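PDB 6VXC: trans-4-hydroxy-L-proline dehydratase from Clostridioides difficile 70-100-2010, which uses a glycyl radical to dehydrate trans-4-hydroxy-L-proline to (S)-1-pyrroline-5-carboxylate in the anaerobic breakdown of hydroxyproline. Local coordinates for residues A48-E53 / F72-E77; E53-Y58 / V66-S71; N472-L477 / I575-D580; S581-K586 / D630-I635. One frame throughout, in Å; residues are numbered along the deposited sequence.

Contact 1 (A48-E53 / F72-E77); sequences AVLMTE and FKHYIE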
loop_
_atom_site.group_PDB
_atom_site.type_symbol
_atom_site.label_atom_id
_atom_site.label_comp_id
_atom_site.label_asym_id
_atom_site.label_seq_id
_atom_site.Cartn_x
_atom_site.Cartn_y
_atom_site.Cartn_z
ATOM N N ALA A 48 -7.349 -14.891 -17.161
ATOM C CA ALA A 48 -8.027 -16.025 -16.542
ATOM C C ALA A 48 -8.174 -17.180 -17.521
ATOM O O ALA A 48 -7.983 -18.341 -17.151
ATOM C CB ALA A 48 -9.396 -15.600 -16.018
ATOM N N VAL A 49 -8.499 -16.883 -18.779
ATOM C CA VAL A 49 -8.609 -17.946 -19.774
ATOM C C VAL A 49 -7.285 -18.682 -19.913
ATOM O O VAL A 49 -7.234 -19.912 -19.867
ATOM C CB VAL A 49 -9.059 -17.377 -21.131
ATOM C CG1 VAL A 49 -8.963 -18.460 -22.197
ATOM C CG2 VAL A 49 -10.470 -16.837 -21.060
ATOM N N LEU A 50 -6.191 -17.940 -20.073
ATOM C CA LEU A 50 -4.905 -18.580 -20.324
ATOM C C LEU A 50 -4.429 -19.383 -19.121
ATOM O O LEU A 50 -3.820 -20.444 -19.288
ATOM C CB LEU A 50 -3.863 -17.536 -20.741
ATOM C CG LEU A 50 -4.152 -16.898 -22.109
ATOM C CD1 LEU A 50 -3.158 -15.787 -22.468
ATOM C CD2 LEU A 50 -4.201 -17.957 -23.207
ATOM N N MET A 51 -4.673 -18.896 -17.908
ATOM C CA MET A 51 -4.317 -19.683 -16.733
ATOM C C MET A 51 -5.162 -20.950 -16.645
ATOM O O MET A 51 -4.666 -22.002 -16.233
ATOM C CB MET A 51 -4.477 -18.852 -15.453
ATOM C CG MET A 51 -3.576 -17.616 -15.395
ATOM S SD MET A 51 -1.804 -17.953 -15.295
ATOM C CE MET A 51 -1.654 -18.507 -13.602
ATOM N N THR A 52 -6.437 -20.874 -17.016
ATOM C CA THR A 52 -7.256 -22.079 -17.019
ATOM C C THR A 52 -6.677 -23.120 -17.969
ATOM O O THR A 52 -6.531 -24.290 -17.606
ATOM C CB THR A 52 -8.703 -21.755 -17.394
ATOM O OG1 THR A 52 -9.220 -20.746 -16.525
ATOM C CG2 THR A 52 -9.566 -23.017 -17.265
ATOM N N GLU A 53 -6.297 -22.700 -19.181
ATOM C CA GLU A 53 -5.669 -23.618 -20.133
ATOM C C GLU A 53 -4.427 -24.283 -19.551
ATOM O O GLU A 53 -4.181 -25.472 -19.787
ATOM C CB GLU A 53 -5.297 -22.882 -21.419
ATOM C CG GLU A 53 -6.462 -22.426 -22.264
ATOM C CD GLU A 53 -6.004 -21.734 -23.544
ATOM O OE1 GLU A 53 -4.784 -21.684 -23.793
ATOM O OE2 GLU A 53 -6.864 -21.235 -24.297
ATOM N N PHE A 72 2.399 -19.107 -15.818
ATOM C CA PHE A 72 2.842 -17.767 -16.184
ATOM C C PHE A 72 3.458 -17.757 -17.577
ATOM O O PHE A 72 3.158 -16.883 -18.399
ATOM C CB PHE A 72 3.843 -17.246 -15.158
ATOM C CG PHE A 72 4.384 -15.865 -15.476
ATOM C CD1 PHE A 72 3.559 -14.751 -15.383
ATOM C CD2 PHE A 72 5.713 -15.687 -15.825
ATOM C CE1 PHE A 72 4.040 -13.473 -15.659
ATOM C CE2 PHE A 72 6.208 -14.409 -16.099
ATOM C CZ PHE A 72 5.366 -13.304 -16.021
ATOM N N LYS A 73 4.330 -18.729 -17.856
ATOM C CA LYS A 73 4.960 -18.793 -19.169
ATOM C C LYS A 73 3.929 -18.980 -20.269
ATOM O O LYS A 73 4.016 -18.348 -21.328
ATOM C CB LYS A 73 5.993 -19.914 -19.214
ATOM C CG LYS A 73 6.767 -19.961 -20.530
ATOM C CD LYS A 73 7.810 -21.050 -20.500
ATOM C CE LYS A 73 8.493 -21.233 -21.837
ATOM N NZ LYS A 73 9.071 -22.594 -21.900
ATOM N N HIS A 74 2.967 -19.866 -20.054
ATOM C CA HIS A 74 1.907 -20.036 -21.035
ATOM C C HIS A 74 1.163 -18.731 -21.257
ATOM O O HIS A 74 0.849 -18.371 -22.395
ATOM C CB HIS A 74 0.949 -21.133 -20.581
ATOM C CG HIS A 74 -0.118 -21.438 -21.577
ATOM N ND1 HIS A 74 0.130 -22.135 -22.739
ATOM C CD2 HIS A 74 -1.430 -21.118 -21.605
ATOM C CE1 HIS A 74 -0.986 -22.236 -23.436
ATOM N NE2 HIS A 74 -1.949 -21.628 -22.768
ATOM N N TYR A 75 0.863 -18.014 -20.174
ATOM C CA TYR A 75 0.196 -16.727 -20.296
ATOM C C TYR A 75 1.054 -15.743 -21.088
ATOM O O TYR A 75 0.558 -15.059 -21.987
ATOM C CB TYR A 75 -0.150 -16.198 -18.898
ATOM C CG TYR A 75 -0.439 -14.718 -18.826
ATOM C CD1 TYR A 75 -1.608 -14.192 -19.345
ATOM C CD2 TYR A 75 0.452 -13.853 -18.209
ATOM C CE1 TYR A 75 -1.870 -12.844 -19.274
ATOM C CE2 TYR A 75 0.193 -12.495 -18.130
ATOM C CZ TYR A 75 -0.967 -12.002 -18.661
ATOM O OH TYR A 75 -1.242 -10.663 -18.595
ATOM N N ILE A 76 2.347 -15.660 -20.774
ATOM C CA ILE A 76 3.221 -14.725 -21.485
ATOM C C ILE A 76 3.329 -15.097 -22.964
ATOM O O ILE A 76 3.340 -14.224 -23.840
ATOM C CB ILE A 76 4.603 -14.666 -20.809
ATOM C CG1 ILE A 76 4.504 -14.030 -19.421
ATOM C CG2 ILE A 76 5.609 -13.895 -21.679
ATOM C CD1 ILE A 76 4.032 -12.609 -19.449
ATOM N N GLU A 77 3.425 -16.396 -23.266
ATOM C CA GLU A 77 3.561 -16.826 -24.656
ATOM C C GLU A 77 2.345 -16.459 -25.499
ATOM O O GLU A 77 2.485 -16.182 -26.692
ATOM C CB GLU A 77 3.807 -18.336 -24.716
ATOM C CG GLU A 77 5.245 -18.751 -24.475
ATOM C CD GLU A 77 5.429 -20.271 -24.371
ATOM O OE1 GLU A 77 4.429 -20.996 -24.160
ATOM O OE2 GLU A 77 6.581 -20.737 -24.489
#
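Leu50 and Tyr75 mark the closest backbone approach in this half of a helical hairpin, where helix 46-58 meets helix 64-78 near the N terminus of the chain. The short axes run at 131° to each other and come within 8.6 Å.

The apolar interactions lie on one side of the crossing. Leu50 sends its CD1 branch crosswise to the Tyr75 side chain, and CD1 comes to 3.8 Å from Tyr75 CD1, oblique to the ring; the same methyl lies equally near the Tyr75 carbonyl oxygen. Met51 starts out pointing away from the partner helix, but bends at chi2 and chi3 bring SD back to 4.3 Å from Tyr75 CB. Helix 129-143 packs on the first helix at Ala48 and Thr52, helix 214-248 on the second at Phe72 and Ile76.

The polar interactions belong to His74 and Glu53 at the outer margin. With CG anti to the backbone N (chi1 -176°), His74 holds its imidazole out toward the first helix, and the Leu50 carbonyl oxygen lies 3.4 Å from His74 CD2 at the ring edge. Glu53, extended beyond CG, meets the histidine roughly perpendicular to it. His74 NE2 donates to Glu53 OE1 over 3.0 Å, nearly straight at 171°, in the ring plane and onto the anti lone pair of OE1.

Contact 2 (E53-Y58 / V66-S71); sequences EAYKKY and VLRALS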
loop_
_atom_site.group_PDB
_atom_site.type_symbol
_atom_site.label_atom_id
_atom_site.label_comp_id
_atom_site.label_asym_id
_atom_site.label_seq_id
_atom_site.Cartn_x
_atom_site.Cartn_y
_atom_site.Cartn_z
ATOM N N GLU A 53 -6.297 -22.700 -19.181
ATOM C CA GLU A 53 -5.669 -23.618 -20.133
ATOM C C GLU A 53 -4.427 -24.283 -19.551
ATOM O O GLU A 53 -4.181 -25.472 -19.787
ATOM C CB GLU A 53 -5.297 -22.882 -21.419
ATOM C CG GLU A 53 -6.462 -22.426 -22.264
ATOM C CD GLU A 53 -6.004 -21.734 -23.544
ATOM O OE1 GLU A 53 -4.784 -21.684 -23.793
ATOM O OE2 GLU A 53 -6.864 -21.235 -24.297
ATOM N N ALA A 54 -3.592 -23.515 -18.853
ATOM C CA ALA A 54 -2.355 -24.075 -18.327
ATOM C C ALA A 54 -2.627 -25.102 -17.234
ATOM O O ALA A 54 -1.978 -26.149 -17.194
ATOM C CB ALA A 54 -1.442 -22.962 -17.814
ATOM N N TYR A 55 -3.566 -24.816 -16.327
ATOM C CA TYR A 55 -3.861 -25.768 -15.256
ATOM C C TYR A 55 -4.440 -27.063 -15.811
ATOM O O TYR A 55 -4.044 -28.160 -15.391
ATOM C CB TYR A 55 -4.820 -25.151 -14.244
ATOM C CG TYR A 55 -4.145 -24.423 -13.104
ATOM C CD1 TYR A 55 -3.190 -23.445 -13.346
ATOM C CD2 TYR A 55 -4.454 -24.726 -11.785
ATOM C CE1 TYR A 55 -2.568 -22.774 -12.295
ATOM C CE2 TYR A 55 -3.851 -24.067 -10.735
ATOM C CZ TYR A 55 -2.900 -23.089 -10.994
ATOM O OH TYR A 55 -2.300 -22.429 -9.941
ATOM N N LYS A 56 -5.386 -26.953 -16.747
ATOM C CA LYS A 56 -5.939 -28.143 -17.378
ATOM C C LYS A 56 -4.854 -28.966 -18.051
ATOM O O LYS A 56 -4.963 -30.190 -18.135
ATOM C CB LYS A 56 -7.013 -27.743 -18.392
ATOM C CG LYS A 56 -8.318 -27.280 -17.760
ATOM C CD LYS A 56 -9.292 -26.771 -18.819
ATOM C CE LYS A 56 -10.635 -26.419 -18.214
ATOM N NZ LYS A 56 -11.535 -25.840 -19.246
ATOM N N LYS A 57 -3.798 -28.317 -18.519
ATOM C CA LYS A 57 -2.684 -29.029 -19.126
ATOM C C LYS A 57 -1.766 -29.652 -18.073
ATOM O O LYS A 57 -1.346 -30.804 -18.220
ATOM C CB LYS A 57 -1.918 -28.062 -20.028
ATOM C CG LYS A 57 -0.959 -28.682 -21.017
ATOM C CD LYS A 57 -0.691 -27.691 -22.162
ATOM C CE LYS A 57 0.607 -27.989 -22.892
ATOM N NZ LYS A 57 1.106 -26.790 -23.622
ATOM N N TYR A 58 -1.449 -28.924 -17.001
ATOM C CA TYR A 58 -0.340 -29.304 -16.134
ATOM C C TYR A 58 -0.714 -29.695 -14.708
ATOM O O TYR A 58 0.094 -30.357 -14.048
ATOM C CB TYR A 58 0.696 -28.171 -16.070
ATOM C CG TYR A 58 1.434 -27.948 -17.368
ATOM C CD1 TYR A 58 2.257 -28.939 -17.904
ATOM C CD2 TYR A 58 1.305 -26.754 -18.060
ATOM C CE1 TYR A 58 2.934 -28.738 -19.090
ATOM C CE2 TYR A 58 1.974 -26.542 -19.235
ATOM C CZ TYR A 58 2.786 -27.539 -19.752
ATOM O OH TYR A 58 3.447 -27.325 -20.928
ATOM N N VAL A 66 6.318 -25.250 -9.953
ATOM C CA VAL A 66 6.484 -25.409 -11.392
ATOM C C VAL A 66 5.170 -25.136 -12.119
ATOM O O VAL A 66 5.160 -24.545 -13.203
ATOM C CB VAL A 66 7.044 -26.806 -11.713
ATOM C CG1 VAL A 66 7.009 -27.063 -13.210
ATOM C CG2 VAL A 66 8.478 -26.934 -11.194
ATOM N N LEU A 67 4.046 -25.564 -11.542
ATOM C CA LEU A 67 2.747 -25.272 -12.146
ATOM C C LEU A 67 2.526 -23.770 -12.307
ATOM O O LEU A 67 2.061 -23.310 -13.353
ATOM C CB LEU A 67 1.624 -25.895 -11.315
ATOM C CG LEU A 67 0.181 -25.555 -11.695
ATOM C CD1 LEU A 67 -0.108 -25.942 -13.110
ATOM C CD2 LEU A 67 -0.743 -26.301 -10.777
ATOM N N ARG A 68 2.827 -22.990 -11.271
ATOM C CA ARG A 68 2.682 -21.541 -11.382
ATOM C C ARG A 68 3.600 -20.978 -12.466
ATOM O O ARG A 68 3.182 -20.154 -13.283
ATOM C CB ARG A 68 2.993 -20.881 -10.038
ATOM C CG ARG A 68 2.086 -21.307 -8.890
ATOM C CD ARG A 68 0.644 -20.900 -9.131
ATOM N NE ARG A 68 0.528 -19.469 -9.387
ATOM C CZ ARG A 68 -0.563 -18.879 -9.858
ATOM N NH1 ARG A 68 -0.560 -17.579 -10.070
ATOM N NH2 ARG A 68 -1.651 -19.596 -10.132
ATOM N N ALA A 69 4.857 -21.423 -12.495
ATOM C CA ALA A 69 5.800 -20.913 -13.490
ATOM C C ALA A 69 5.372 -21.287 -14.910
ATOM O O ALA A 69 5.402 -20.451 -15.822
ATOM C CB ALA A 69 7.202 -21.437 -13.190
ATOM N N LEU A 70 4.974 -22.550 -15.113
ATOM C CA LEU A 70 4.489 -22.976 -16.424
ATOM C C LEU A 70 3.222 -22.224 -16.816
ATOM O O LEU A 70 3.017 -21.911 -17.991
ATOM C CB LEU A 70 4.243 -24.487 -16.436
ATOM C CG LEU A 70 5.472 -25.395 -16.417
ATOM C CD1 LEU A 70 5.082 -26.875 -16.224
ATOM C CD2 LEU A 70 6.294 -25.195 -17.681
ATOM N N SER A 71 2.351 -21.935 -15.847
ATOM C CA SER A 71 1.145 -21.178 -16.169
ATOM C C SER A 71 1.483 -19.741 -16.553
ATOM O O SER A 71 0.907 -19.196 -17.501
ATOM C CB SER A 71 0.177 -21.199 -14.984
ATOM O OG SER A 71 -0.228 -22.523 -14.703
#
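Tyr55, Leu67 and Arg68 pack tightly on the buried side of the pair of helices. Leu67 comes in at about a right angle and sets its CD2 methyl over one face of the Tyr55 ring, 4.0 Å from the centroid and displaced toward the rim, a CH-pi contact. Its other methyl, CD1, reaches Tyr58 CB at 3.8 Å, which makes Leu67 a wedge between the two tyrosines. Arg68 leaves its helix pointing away, then folds back through bends at chi2 and chi3 until NH2 donates to Tyr55 OH at 2.9 Å; the hydroxyl lies in the guanidinium plane, itself turned 71° from the ring. A salt bridge from Arg68 NH1 to Glu105 secures the other arm of the guanidinium, helping to fix its rotation. Close by, Ala54 CB rests 3.4 Å from Ser71 OG, whose hydroxyl is spent on the Leu67 carbonyl of its own helix.

The other flank is more open, and both Tyr58 and Leu70 are only partly buried. Leu70 CD1 stands over the centre of the Tyr58 ring, 3.9 Å from the centroid, while the aliphatic CG of Lys57 lies over the opposite face, so the ring is sandwiched between two side chains. With only seven residues between the segments, this is the turn end of a helical hairpin, the N-to-C directions of its arms 133° apart.

Contact 3 (N472-L477 / I575-D580); sequences NIPKIL and IGTITD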
loop_
_atom_site.group_PDB
_atom_site.type_symbol
_atom_site.label_atom_id
_atom_site.label_comp_id
_atom_site.label_asym_id
_atom_site.label_seq_id
_atom_site.Cartn_x
_atom_site.Cartn_y
_atom_site.Cartn_z
ATOM N N ASN A 472 -9.145 -3.015 14.666
ATOM C CA ASN A 472 -10.076 -1.968 15.090
ATOM C C ASN A 472 -9.875 -1.732 16.592
ATOM O O ASN A 472 -10.602 -2.246 17.437
ATOM C CB ASN A 472 -11.512 -2.391 14.750
ATOM C CG ASN A 472 -12.534 -1.251 14.878
ATOM O OD1 ASN A 472 -12.274 -0.224 15.521
ATOM N ND2 ASN A 472 -13.722 -1.454 14.294
ATOM N N ILE A 473 -8.836 -0.959 16.937
ATOM C CA ILE A 473 -8.507 -0.769 18.352
ATOM C C ILE A 473 -9.652 -0.114 19.110
ATOM O O ILE A 473 -9.952 -0.546 20.230
ATOM C CB ILE A 473 -7.176 -0.021 18.496
ATOM C CG1 ILE A 473 -6.088 -0.777 17.744
ATOM C CG2 ILE A 473 -6.805 0.117 19.952
ATOM C CD1 ILE A 473 -4.798 -0.029 17.680
ATOM N N PRO A 474 -10.312 0.923 18.591
ATOM C CA PRO A 474 -11.451 1.504 19.324
ATOM C C PRO A 474 -12.565 0.501 19.606
ATOM O O PRO A 474 -13.167 0.537 20.682
ATOM C CB PRO A 474 -11.918 2.635 18.390
ATOM C CG PRO A 474 -10.677 3.009 17.589
ATOM C CD PRO A 474 -9.979 1.685 17.373
ATOM N N LYS A 475 -12.873 -0.386 18.662
ATOM C CA LYS A 475 -13.922 -1.365 18.932
ATOM C C LYS A 475 -13.479 -2.404 19.961
ATOM O O LYS A 475 -14.324 -2.990 20.634
ATOM C CB LYS A 475 -14.368 -2.040 17.646
ATOM C CG LYS A 475 -15.690 -2.814 17.780
ATOM C CD LYS A 475 -16.250 -3.179 16.411
ATOM C CE LYS A 475 -17.550 -3.986 16.497
ATOM N NZ LYS A 475 -18.718 -3.122 16.822
ATOM N N ILE A 476 -12.177 -2.617 20.127
ATOM C CA ILE A 476 -11.727 -3.457 21.229
ATOM C C ILE A 476 -12.075 -2.809 22.565
ATOM O O ILE A 476 -12.471 -3.498 23.513
ATOM C CB ILE A 476 -10.225 -3.758 21.091
ATOM C CG1 ILE A 476 -10.006 -4.647 19.851
ATOM C CG2 ILE A 476 -9.664 -4.398 22.375
ATOM C CD1 ILE A 476 -8.546 -4.932 19.539
ATOM N N LEU A 477 -11.958 -1.478 22.667
ATOM C CA LEU A 477 -12.450 -0.817 23.874
ATOM C C LEU A 477 -13.962 -0.982 23.995
ATOM O O LEU A 477 -14.479 -1.234 25.086
ATOM C CB LEU A 477 -12.064 0.670 23.894
ATOM C CG LEU A 477 -12.567 1.482 25.109
ATOM C CD1 LEU A 477 -11.995 0.963 26.427
ATOM C CD2 LEU A 477 -12.243 2.958 24.968
ATOM N N ILE A 575 -5.800 5.162 16.894
ATOM C CA ILE A 575 -5.126 5.480 18.148
ATOM C C ILE A 575 -5.667 6.789 18.747
ATOM O O ILE A 575 -5.787 6.915 19.962
ATOM C CB ILE A 575 -3.594 5.479 17.934
ATOM C CG1 ILE A 575 -2.828 5.671 19.250
ATOM C CG2 ILE A 575 -3.166 6.489 16.850
ATOM C CD1 ILE A 575 -3.055 4.549 20.275
ATOM N N GLY A 576 -6.005 7.776 17.914
ATOM C CA GLY A 576 -6.567 9.013 18.445
ATOM C C GLY A 576 -7.918 8.804 19.108
ATOM O O GLY A 576 -8.171 9.282 20.222
ATOM N N THR A 577 -8.813 8.103 18.421
ATOM C CA THR A 577 -10.135 7.836 18.975
ATOM C C THR A 577 -10.020 7.113 20.316
ATOM O O THR A 577 -10.593 7.551 21.319
ATOM C CB THR A 577 -10.952 7.002 17.978
ATOM O OG1 THR A 577 -11.161 7.751 16.780
ATOM C CG2 THR A 577 -12.314 6.595 18.562
ATOM N N ILE A 578 -9.212 6.050 20.376
ATOM C CA ILE A 578 -9.204 5.282 21.617
ATOM C C ILE A 578 -8.455 6.018 22.715
ATOM O O ILE A 578 -8.846 5.940 23.883
ATOM C CB ILE A 578 -8.664 3.852 21.424
ATOM C CG1 ILE A 578 -8.773 3.117 22.777
ATOM C CG2 ILE A 578 -7.247 3.838 20.869
ATOM C CD1 ILE A 578 -8.424 1.719 22.738
ATOM N N THR A 579 -7.396 6.757 22.366
ATOM C CA THR A 579 -6.717 7.596 23.346
ATOM C C THR A 579 -7.693 8.571 23.990
ATOM O O THR A 579 -7.765 8.677 25.220
ATOM C CB THR A 579 -5.576 8.391 22.693
ATOM O OG1 THR A 579 -4.535 7.516 22.263
ATOM C CG2 THR A 579 -5.013 9.365 23.694
ATOM N N ASP A 580 -8.437 9.313 23.164
ATOM C CA ASP A 580 -9.378 10.274 23.722
ATOM C C ASP A 580 -10.493 9.581 24.503
ATOM O O ASP A 580 -10.985 10.134 25.488
ATOM C CB ASP A 580 -9.953 11.164 22.620
ATOM C CG ASP A 580 -8.940 12.202 22.094
ATOM O OD1 ASP A 580 -7.836 12.328 22.650
ATOM O OD2 ASP A 580 -9.264 12.907 21.115
#
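Two helix starts pack together here, one directly after strand 463-472 and the other one residue after strand 565-573: helix 473-481 and helix 575-591. Their axes run in nearly the same direction, 27° apart and 8.8 Å at closest approach, and their contact is wholly apolar.

Ile578 carries most of it. Its CG1 arm is stretched out, chi1 (-177°) and chi2 both near 180°, and pushes CD1 between Ile473 and Leu477, one helical turn apart on the facing helix. CD1 lies 3.6 Å from Ile473 CG2, the two isoleucines set crosswise, and 4.0 Å from Leu477 CB. Phe513 of helix 506-538 also touches Ile578. Pro474 occupies the neighbouring position, where the backbones come nearest: its CA is 4.2 Å from Ile578 CB, and its ring meets the Thr577 methyl, Pro474 CB to Thr577 CG2 4.0 Å. Thr577 thus turns its methyl to the proline, while its hydroxyl bonds to Glu695 and to the backbone N of Ser689.

Asn472 closes the start of the first helix as its N-cap: OD1 takes the Lys475 N-H at 3.2 Å, the donor standing above the carbonyl plane. Its ND2 bonds to the carbonyls of Gly167 and Phe671. The arrangement is that of two strand-to-helix junctions laid side by side, the first one N-capped.

Contact 4 (S581-K586 / D630-I635); sequences SLTAIK and DYADEI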
loop_
_atom_site.group_PDB
_atom_site.type_symbol
_atom_site.label_atom_id
_atom_site.label_comp_id
_atom_site.label_asym_id
_atom_site.label_seq_id
_atom_site.Cartn_x
_atom_site.Cartn_y
_atom_site.Cartn_z
ATOM N N SER A 581 -10.895 8.375 24.094
ATOM C CA SER A 581 -11.944 7.656 24.825
ATOM C C SER A 581 -11.468 7.244 26.213
ATOM O O SER A 581 -12.150 7.500 27.210
ATOM C CB SER A 581 -12.412 6.436 24.035
ATOM O OG SER A 581 -13.137 6.828 22.889
ATOM N N LEU A 582 -10.299 6.604 26.297
ATOM C CA LEU A 582 -9.779 6.208 27.603
ATOM C C LEU A 582 -9.412 7.425 28.440
ATOM O O LEU A 582 -9.582 7.416 29.664
ATOM C CB LEU A 582 -8.579 5.281 27.432
ATOM C CG LEU A 582 -8.852 3.801 27.137
ATOM C CD1 LEU A 582 -7.555 3.063 26.771
ATOM C CD2 LEU A 582 -9.539 3.122 28.319
ATOM N N THR A 583 -8.906 8.480 27.794
ATOM C CA THR A 583 -8.655 9.724 28.511
ATOM C C THR A 583 -9.948 10.289 29.082
ATOM O O THR A 583 -9.985 10.731 30.234
ATOM C CB THR A 583 -7.974 10.756 27.595
ATOM O OG1 THR A 583 -6.697 10.282 27.162
ATOM C CG2 THR A 583 -7.767 12.079 28.344
ATOM N N ALA A 584 -11.028 10.261 28.300
ATOM C CA ALA A 584 -12.303 10.764 28.804
ATOM C C ALA A 584 -12.771 9.979 30.028
ATOM O O ALA A 584 -13.326 10.551 30.974
ATOM C CB ALA A 584 -13.360 10.711 27.698
ATOM N N ILE A 585 -12.580 8.668 30.011
ATOM C CA ILE A 585 -13.007 7.845 31.135
ATOM C C ILE A 585 -12.157 8.131 32.369
ATOM O O ILE A 585 -12.684 8.351 33.464
ATOM C CB ILE A 585 -12.978 6.356 30.749
ATOM C CG1 ILE A 585 -14.051 6.057 29.686
ATOM C CG2 ILE A 585 -13.127 5.495 32.000
ATOM C CD1 ILE A 585 -13.994 4.618 29.132
ATOM N N LYS A 586 -10.833 8.152 32.208
ATOM C CA LYS A 586 -9.966 8.412 33.348
ATOM C C LYS A 586 -10.269 9.769 33.973
ATOM O O LYS A 586 -10.411 9.885 35.196
ATOM C CB LYS A 586 -8.508 8.351 32.911
ATOM C CG LYS A 586 -7.519 8.601 34.027
ATOM C CD LYS A 586 -6.122 8.566 33.447
ATOM C CE LYS A 586 -5.079 8.513 34.508
ATOM N NZ LYS A 586 -3.741 8.378 33.864
ATOM N N ASP A 630 0.207 16.096 28.247
ATOM C CA ASP A 630 0.676 14.800 28.738
ATOM C C ASP A 630 -0.419 13.986 29.426
ATOM O O ASP A 630 -0.311 12.761 29.479
ATOM C CB ASP A 630 1.871 14.999 29.678
ATOM C CG ASP A 630 3.174 15.230 28.923
ATOM O OD1 ASP A 630 3.314 14.733 27.777
ATOM O OD2 ASP A 630 4.033 15.951 29.456
ATOM N N TYR A 631 -1.480 14.617 29.924
ATOM C CA TYR A 631 -2.576 13.831 30.489
ATOM C C TYR A 631 -3.159 12.897 29.436
ATOM O O TYR A 631 -3.388 11.709 29.691
ATOM C CB TYR A 631 -3.669 14.741 31.044
ATOM C CG TYR A 631 -4.663 14.004 31.904
ATOM C CD1 TYR A 631 -5.710 13.297 31.340
ATOM C CD2 TYR A 631 -4.545 14.014 33.290
ATOM C CE1 TYR A 631 -6.615 12.619 32.122
ATOM C CE2 TYR A 631 -5.455 13.339 34.090
ATOM C CZ TYR A 631 -6.486 12.637 33.491
ATOM O OH TYR A 631 -7.405 11.960 34.246
ATOM N N ALA A 632 -3.386 13.418 28.227
ATOM C CA ALA A 632 -3.869 12.573 27.144
ATOM C C ALA A 632 -2.725 11.796 26.486
ATOM O O ALA A 632 -2.873 10.613 26.163
ATOM C CB ALA A 632 -4.589 13.426 26.099
ATOM N N ASP A 633 -1.569 12.437 26.306
ATOM C CA ASP A 633 -0.509 11.814 25.525
ATOM C C ASP A 633 0.126 10.631 26.244
ATOM O O ASP A 633 0.596 9.697 25.586
ATOM C CB ASP A 633 0.565 12.841 25.170
ATOM C CG ASP A 633 0.058 13.912 24.209
ATOM O OD1 ASP A 633 -1.077 13.781 23.704
ATOM O OD2 ASP A 633 0.824 14.861 23.942
ATOM N N GLU A 634 0.162 10.649 27.577
ATOM C CA GLU A 634 0.668 9.489 28.303
ATOM C C GLU A 634 -0.245 8.288 28.121
ATOM O O GLU A 634 0.215 7.141 28.165
ATOM C CB GLU A 634 0.801 9.806 29.794
ATOM C CG GLU A 634 1.971 10.679 30.132
ATOM C CD GLU A 634 2.025 11.037 31.606
ATOM O OE1 GLU A 634 1.119 10.612 32.368
ATOM O OE2 GLU A 634 2.972 11.751 31.995
ATOM N N ILE A 635 -1.544 8.535 27.978
ATOM C CA ILE A 635 -2.477 7.452 27.701
ATOM C C ILE A 635 -2.260 6.927 26.293
ATOM O O ILE A 635 -2.282 5.710 26.061
ATOM C CB ILE A 635 -3.919 7.932 27.939
ATOM C CG1 ILE A 635 -4.102 8.244 29.430
ATOM C CG2 ILE A 635 -4.927 6.886 27.486
ATOM C CD1 ILE A 635 -5.505 8.629 29.799
HETATM O O HOH W 1 -2.996 10.521 32.135
#
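Tyr631 is the first residue of segment 630-635 to meet segment 581-586 of helix 575-591. Its chi1 of -167° swings the ring away from the backbone N and along the neighbouring helix. The Thr583 methyl CG2 sits in the plane of the ring at its edge, 3.8 Å from Tyr631 CD1, and the threonine and tyrosine side chains run antiparallel, side by side. Farther out, the phenol oxygen OH touches Lys586 CG at 3.4 Å and finds its hydrogen-bond partner in Asp591, farther along the same helix as the lysine. Lys586 is fully extended and passes the ring obliquely. Its NZ gives a hydrogen bond of 2.9 Å to a water, which in turn donates to the Tyr631 carbonyl oxygen at 2.7 Å. That water stands over the centre of the ring face, and NZ is too distant for more than a weak cation-pi attraction to Tyr631; Lys586 also makes a cation-pi interaction with Tyr506 of helix 506-538.

Ala632 comes next, at the point of closest backbone approach, its CA 3.6 Å from Thr583 OG1. This hydroxyl is bonded to the Thr579 carbonyl of its own helix and touches Ala632 and Ile635 by packing alone.

One turn on, Ile635 fills the space between Thr583 and Lys586: CD1 lies 3.3 Å from Thr583 OG1 and 3.7 Å from Lys586 CD. Its CG2 branch reaches Leu582 CB, and Tyr506 also packs against Ile635. With axes at 124° and 9.3 Å apart, this is a steep helix-helix crossing, buried at Thr583 and Ile635 and bridged by water at its partly exposed margin.

From the N terminus, helix 46-58 turns back into helix 64-78. Contact 2 closes the short loop between them, and contact 1 closes a longer one with contact 2 nested inside it. The two share Glu53 and touch where Met51 CE packs on Ser71 CB. Far along the chain, contact 3 closes a loop of nearly one hundred residues, joining helix 473-481 to the start of helix 575-591; contact 4 follows in series, tying the same helix to helix 630-647. Contacts 3 and 4 meet where Leu477 packs on Ser581 and Leu582. The two pairs lie on opposite sides of the chain's centre, contacts 1 and 3 being centred about 46 Å apart.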